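Long-range contacts in Sca-family protein (Rickettsia rickettsii, PDB 4LQ8), which is a cytoplasmic rickettsial antigen probably involved in cell adhesion, present here as the N-terminal head-domain part of the longer Sca4 chain: residues 80-85 / 117-122; 278-283 / 326-331. All blocks are in the same frame, centred on the assembly; numbering follows the deposited sequence.

Contact 1 of 2, residues 80-85 / 117-122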
loop_
_atom_site.group_PDB
_atom_site.type_symbol
_atom_site.label_atom_id
_atom_site.label_comp_id
_atom_site.label_asym_id
_atom_site.label_seq_id
_atom_site.Cartn_x
_atom_site.Cartn_y
_atom_site.Cartn_z
ATOM N N ASN A 80 6.154 12.427 -7.951
ATOM C CA ASN A 80 5.176 12.786 -8.974
ATOM C C ASN A 80 4.106 13.698 -8.389
ATOM O O ASN A 80 3.719 14.644 -9.052
ATOM C CB ASN A 80 4.561 11.573 -9.628
ATOM C CG ASN A 80 5.549 10.860 -10.484
ATOM O OD1 ASN A 80 5.922 11.333 -11.543
ATOM N ND2 ASN A 80 5.972 9.696 -10.046
ATOM N N LEU A 81 3.682 13.444 -7.137
ATOM C CA LEU A 81 2.686 14.276 -6.441
ATOM C C LEU A 81 3.194 15.717 -6.250
ATOM O O LEU A 81 2.469 16.657 -6.548
ATOM C CB LEU A 81 2.310 13.634 -5.095
ATOM C CG LEU A 81 1.408 14.420 -4.138
ATOM C CD1 LEU A 81 0.083 14.830 -4.796
ATOM C CD2 LEU A 81 1.128 13.572 -2.890
ATOM N N ILE A 82 4.429 15.877 -5.768
ATOM C CA ILE A 82 5.038 17.202 -5.584
ATOM C C ILE A 82 5.132 17.959 -6.915
ATOM O O ILE A 82 4.797 19.145 -6.952
ATOM C CB ILE A 82 6.401 17.092 -4.836
ATOM C CG1 ILE A 82 6.183 16.673 -3.342
ATOM C CG2 ILE A 82 7.247 18.374 -4.965
ATOM C CD1 ILE A 82 5.359 17.604 -2.507
ATOM N N GLU A 83 5.537 17.264 -8.005
ATOM C CA GLU A 83 5.616 17.844 -9.345
ATOM C C GLU A 83 4.250 18.398 -9.748
ATOM O O GLU A 83 4.186 19.522 -10.243
ATOM C CB GLU A 83 6.086 16.808 -10.374
ATOM C CG GLU A 83 7.596 16.687 -10.426
ATOM C CD GLU A 83 8.301 17.976 -10.790
ATOM O OE1 GLU A 83 7.878 18.621 -11.778
ATOM O OE2 GLU A 83 9.196 18.396 -10.022
ATOM N N GLN A 84 3.161 17.626 -9.483
ATOM C CA GLN A 84 1.798 18.046 -9.786
ATOM C C GLN A 84 1.408 19.269 -8.949
ATOM O O GLN A 84 0.832 20.199 -9.503
ATOM C CB GLN A 84 0.780 16.894 -9.630
ATOM C CG GLN A 84 -0.644 17.289 -10.077
ATOM C CD GLN A 84 -0.744 17.592 -11.551
ATOM O OE1 GLN A 84 -0.476 16.740 -12.394
ATOM N NE2 GLN A 84 -1.126 18.811 -11.897
ATOM N N ILE A 85 1.752 19.280 -7.636
ATOM C CA ILE A 85 1.465 20.418 -6.756
ATOM C C ILE A 85 2.184 21.662 -7.313
ATOM O O ILE A 85 1.555 22.714 -7.439
ATOM C CB ILE A 85 1.835 20.139 -5.267
ATOM C CG1 ILE A 85 0.966 18.995 -4.676
ATOM C CG2 ILE A 85 1.704 21.443 -4.420
ATOM C CD1 ILE A 85 1.383 18.455 -3.275
ATOM N N THR A 117 7.792 16.641 7.073
ATOM C CA THR A 117 7.112 17.839 7.596
ATOM C C THR A 117 6.014 18.309 6.623
ATOM O O THR A 117 4.907 18.570 7.067
ATOM C CB THR A 117 8.131 18.936 7.977
ATOM O OG1 THR A 117 9.047 18.367 8.911
ATOM C CG2 THR A 117 7.462 20.176 8.612
ATOM N N PHE A 118 6.305 18.357 5.307
ATOM C CA PHE A 118 5.310 18.733 4.309
ATOM C C PHE A 118 4.043 17.867 4.422
ATOM O O PHE A 118 2.939 18.409 4.494
ATOM C CB PHE A 118 5.881 18.609 2.884
ATOM C CG PHE A 118 4.896 19.042 1.816
ATOM C CD1 PHE A 118 4.759 20.387 1.472
ATOM C CD2 PHE A 118 4.086 18.113 1.178
ATOM C CE1 PHE A 118 3.834 20.790 0.494
ATOM C CE2 PHE A 118 3.157 18.518 0.211
ATOM C CZ PHE A 118 3.048 19.851 -0.131
ATOM N N PHE A 119 4.196 16.531 4.401
ATOM C CA PHE A 119 3.038 15.622 4.406
ATOM C C PHE A 119 2.313 15.552 5.743
ATOM O O PHE A 119 1.115 15.275 5.758
ATOM C CB PHE A 119 3.406 14.221 3.890
ATOM C CG PHE A 119 3.632 14.216 2.393
ATOM C CD1 PHE A 119 2.560 14.296 1.510
ATOM C CD2 PHE A 119 4.924 14.149 1.863
ATOM C CE1 PHE A 119 2.776 14.369 0.134
ATOM C CE2 PHE A 119 5.135 14.188 0.488
ATOM C CZ PHE A 119 4.060 14.295 -0.372
ATOM N N GLY A 120 3.003 15.865 6.836
ATOM C CA GLY A 120 2.379 15.898 8.153
ATOM C C GLY A 120 1.733 17.233 8.487
ATOM O O GLY A 120 1.140 17.384 9.563
ATOM N N ASN A 121 1.839 18.233 7.577
ATOM C CA ASN A 121 1.281 19.566 7.852
ATOM C C ASN A 121 -0.153 19.651 7.343
ATOM O O ASN A 121 -0.339 19.601 6.133
ATOM C CB ASN A 121 2.173 20.659 7.220
ATOM C CG ASN A 121 1.755 22.079 7.534
ATOM O OD1 ASN A 121 0.661 22.369 8.052
ATOM N ND2 ASN A 121 2.626 22.999 7.229
ATOM N N PRO A 122 -1.182 19.814 8.210
ATOM C CA PRO A 122 -2.573 19.903 7.703
ATOM C C PRO A 122 -2.855 21.079 6.749
ATOM O O PRO A 122 -3.819 21.018 5.981
ATOM C CB PRO A 122 -3.419 19.976 8.981
ATOM C CG PRO A 122 -2.506 20.481 10.030
ATOM C CD PRO A 122 -1.149 19.920 9.686
#

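Contact 2 of 2, residues 278-283 / 326-331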
loop_
_atom_site.group_PDB
_atom_site.type_symbol
_atom_site.label_atom_id
_atom_site.label_comp_id
_atom_site.label_asym_id
_atom_site.label_seq_id
_atom_site.Cartn_x
_atom_site.Cartn_y
_atom_site.Cartn_z
ATOM N N SER A 278 1.071 0.898 -1.142
ATOM C CA SER A 278 -0.072 0.560 -1.971
ATOM C C SER A 278 -0.121 1.519 -3.140
ATOM O O SER A 278 0.499 2.588 -3.065
ATOM C CB SER A 278 -1.361 0.655 -1.153
ATOM O OG SER A 278 -1.818 1.990 -1.027
ATOM N N PRO A 279 -0.922 1.223 -4.191
ATOM C CA PRO A 279 -1.200 2.259 -5.202
ATOM C C PRO A 279 -1.862 3.468 -4.512
ATOM O O PRO A 279 -2.573 3.289 -3.508
ATOM C CB PRO A 279 -2.217 1.588 -6.145
ATOM C CG PRO A 279 -2.141 0.171 -5.842
ATOM C CD PRO A 279 -1.751 0.025 -4.425
ATOM N N LYS A 280 -1.620 4.683 -5.034
ATOM C CA LYS A 280 -2.142 5.923 -4.461
ATOM C C LYS A 280 -2.875 6.784 -5.512
ATOM O O LYS A 280 -2.494 6.734 -6.675
ATOM C CB LYS A 280 -1.003 6.764 -3.786
ATOM C CG LYS A 280 -0.391 6.139 -2.520
ATOM C CD LYS A 280 -1.417 5.912 -1.392
ATOM C CE LYS A 280 -0.803 5.535 -0.064
ATOM N NZ LYS A 280 -0.416 4.104 -0.003
ATOM N N PRO A 281 -3.872 7.618 -5.132
ATOM C CA PRO A 281 -4.461 7.746 -3.781
ATOM C C PRO A 281 -5.270 6.473 -3.446
ATOM O O PRO A 281 -5.846 5.843 -4.332
ATOM C CB PRO A 281 -5.356 8.997 -3.915
ATOM C CG PRO A 281 -5.796 8.970 -5.341
ATOM C CD PRO A 281 -4.589 8.468 -6.110
ATOM N N LEU A 282 -5.269 6.084 -2.189
ATOM C CA LEU A 282 -6.026 4.917 -1.735
ATOM C C LEU A 282 -7.464 5.347 -1.352
ATOM O O LEU A 282 -7.637 6.369 -0.698
ATOM C CB LEU A 282 -5.302 4.302 -0.516
ATOM C CG LEU A 282 -5.781 2.940 -0.027
ATOM C CD1 LEU A 282 -5.637 1.870 -1.118
ATOM C CD2 LEU A 282 -4.994 2.512 1.181
ATOM N N LYS A 283 -8.478 4.601 -1.784
ATOM C CA LYS A 283 -9.858 4.920 -1.390
ATOM C C LYS A 283 -10.350 3.855 -0.397
ATOM O O LYS A 283 -9.822 2.749 -0.372
ATOM C CB LYS A 283 -10.825 4.979 -2.607
ATOM C CG LYS A 283 -10.391 5.842 -3.806
ATOM C CD LYS A 283 -10.306 7.300 -3.444
ATOM C CE LYS A 283 -10.310 8.200 -4.646
ATOM N NZ LYS A 283 -10.410 9.614 -4.203
ATOM N N VAL A 326 3.185 7.854 3.707
ATOM C CA VAL A 326 2.286 8.969 3.975
ATOM C C VAL A 326 0.872 8.464 3.646
ATOM O O VAL A 326 0.708 7.596 2.777
ATOM C CB VAL A 326 2.717 10.297 3.288
ATOM C CG1 VAL A 326 4.014 10.799 3.906
ATOM C CG2 VAL A 326 2.892 10.105 1.788
ATOM N N ASP A 327 -0.123 8.950 4.379
ATOM C CA ASP A 327 -1.490 8.437 4.318
ATOM C C ASP A 327 -2.103 8.439 2.893
ATOM O O ASP A 327 -2.470 7.360 2.391
ATOM C CB ASP A 327 -2.399 9.121 5.349
ATOM C CG ASP A 327 -3.733 8.441 5.447
ATOM O OD1 ASP A 327 -4.473 8.463 4.460
ATOM O OD2 ASP A 327 -3.990 7.797 6.470
ATOM N N LEU A 328 -2.227 9.598 2.264
ATOM C CA LEU A 328 -2.768 9.739 0.886
ATOM C C LEU A 328 -4.028 8.869 0.607
ATOM O O LEU A 328 -4.081 8.132 -0.383
ATOM C CB LEU A 328 -1.665 9.489 -0.184
ATOM C CG LEU A 328 -0.357 10.298 -0.084
ATOM C CD1 LEU A 328 0.595 9.933 -1.231
ATOM C CD2 LEU A 328 -0.637 11.812 -0.094
ATOM N N SER A 329 -5.022 8.934 1.503
ATOM C CA SER A 329 -6.237 8.137 1.368
ATOM C C SER A 329 -7.506 8.929 1.629
ATOM O O SER A 329 -7.467 9.979 2.267
ATOM C CB SER A 329 -6.176 6.879 2.234
ATOM O OG SER A 329 -6.525 7.195 3.569
ATOM N N GLN A 330 -8.629 8.466 1.071
ATOM C CA GLN A 330 -9.904 9.163 1.231
ATOM C C GLN A 330 -11.039 8.146 1.341
ATOM O O GLN A 330 -11.144 7.246 0.505
ATOM C CB GLN A 330 -10.196 10.120 0.033
ATOM C CG GLN A 330 -9.127 11.176 -0.313
ATOM C CD GLN A 330 -8.058 10.694 -1.288
ATOM O OE1 GLN A 330 -8.350 10.213 -2.393
ATOM N NE2 GLN A 330 -6.788 10.868 -0.924
ATOM N N ALA A 331 -11.904 8.316 2.341
ATOM C CA ALA A 331 -13.104 7.501 2.478
ATOM C C ALA A 331 -14.076 8.017 1.407
ATOM O O ALA A 331 -14.152 9.223 1.160
ATOM C CB ALA A 331 -13.708 7.669 3.853
#

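Contact 1 of 2, residues 80-85 / 117-122
Three aliphatic side chains of helix 64-90 meet two consecutive phenylalanines of the short helix 116-120 tip to tip, and the contact is apolar throughout. The nearest pair of CA atoms, I82 and F118, is 10.0 Å apart, so the side chains alone span the gap.

Aliphatic-to-ring contacts come in three geometries. I82 supplies a CH-pi interaction: its CD1 sits 4.1 Å from the centroid of the F118 ring, 29° off the ring normal, hence over the face. I85 approaches the same ring differently, its CD1 lying at the edge near the ring plane, 3.8 Å from F118 CZ. L81 likewise meets an edge, with CD2 3.5 Å from F119 CE1. I82 CD1 also reaches F119 CZ obliquely, at 4.1 Å, and so touches both rings.

The two phenylalanines leave the backbone by different first torsions. F118 carries CG anti to its backbone N (chi1 -178°), whereas F119 has CG anti to the carbonyl carbon (chi1 -73°). F118 CD2 lies over the centre of the F119 ring, 3.9 Å above its plane.

I105 of helix 95-111 also packs against I82, I85 and F118, while A131 and I128 of helix 125-132 touch L81 and F119 respectively. Helices 95-111 and 125-132 thus complete a buried apolar contact between helices 64-90 and 116-120, as in the hydrophobic interior of a helical bundle.

Contact 2 of 2, residues 278-283 / 326-331
L282 and K283 run parallel to S329 and Q330 as paired strands, L282 N donating to L328 O at 3.0 Å (161° at the hydrogen) and Q330 N to L282 O at 2.9 Å, nearly along the C=O axis. The cis peptide bond before P281 lies in the loop just ahead of the pairing.

K283 and Q330 share one face of the sheet. Their chains, each bent at chi2, cross obliquely, and K283 NZ donates to Q330 OE1 in the carbonyl plane at 2.8 Å. P281 CB packs against the same amide oxygen. On the other face, L282 CB and S329 CB meet at 3.9 Å.

The aliphatic part of K280 crosses L328 at about a right angle, its CD 3.8 Å from L328 CB. Bent at chi2 and chi4, K280 turns NZ back to donate a hydrogen bond to S278 OG at 2.7 Å. S329 OG donates to the syn lone pair of D327 OD1 at 2.6 Å.

K283 also forms a salt bridge with E332, and D327 one with K312 of helix 308-320. This is a parallel pair in an otherwise antiparallel sheet: strand 282-285 lies between strands 292-297 and 329-332, and helix 125-132 packs on L328 through I128 and L132.

In the fold
After strand 33-37 of the mixed sheet, helix 64-90 leads through helix 95-111 to helix 116-120, where contact 1 closes a largely helical loop with 31 residues between its segments. The chain then passes through helices 125-132 and 135-155 and a series of strands before contact 2 opens; its 42-residue loop includes strands 292-297 and 300-304 and helix 308-320. The loops are in series, neither nested nor crossed. The centres of the two contacts lie about 13 Å apart, and side chains bridge them: F119 CB lies 3.5 Å from V326 CG1, and L81 CD2 lies 3.7 Å from L328 CD2. Residues 326-328, leading into strand 329-332, thus join the helical part to the mixed sheet.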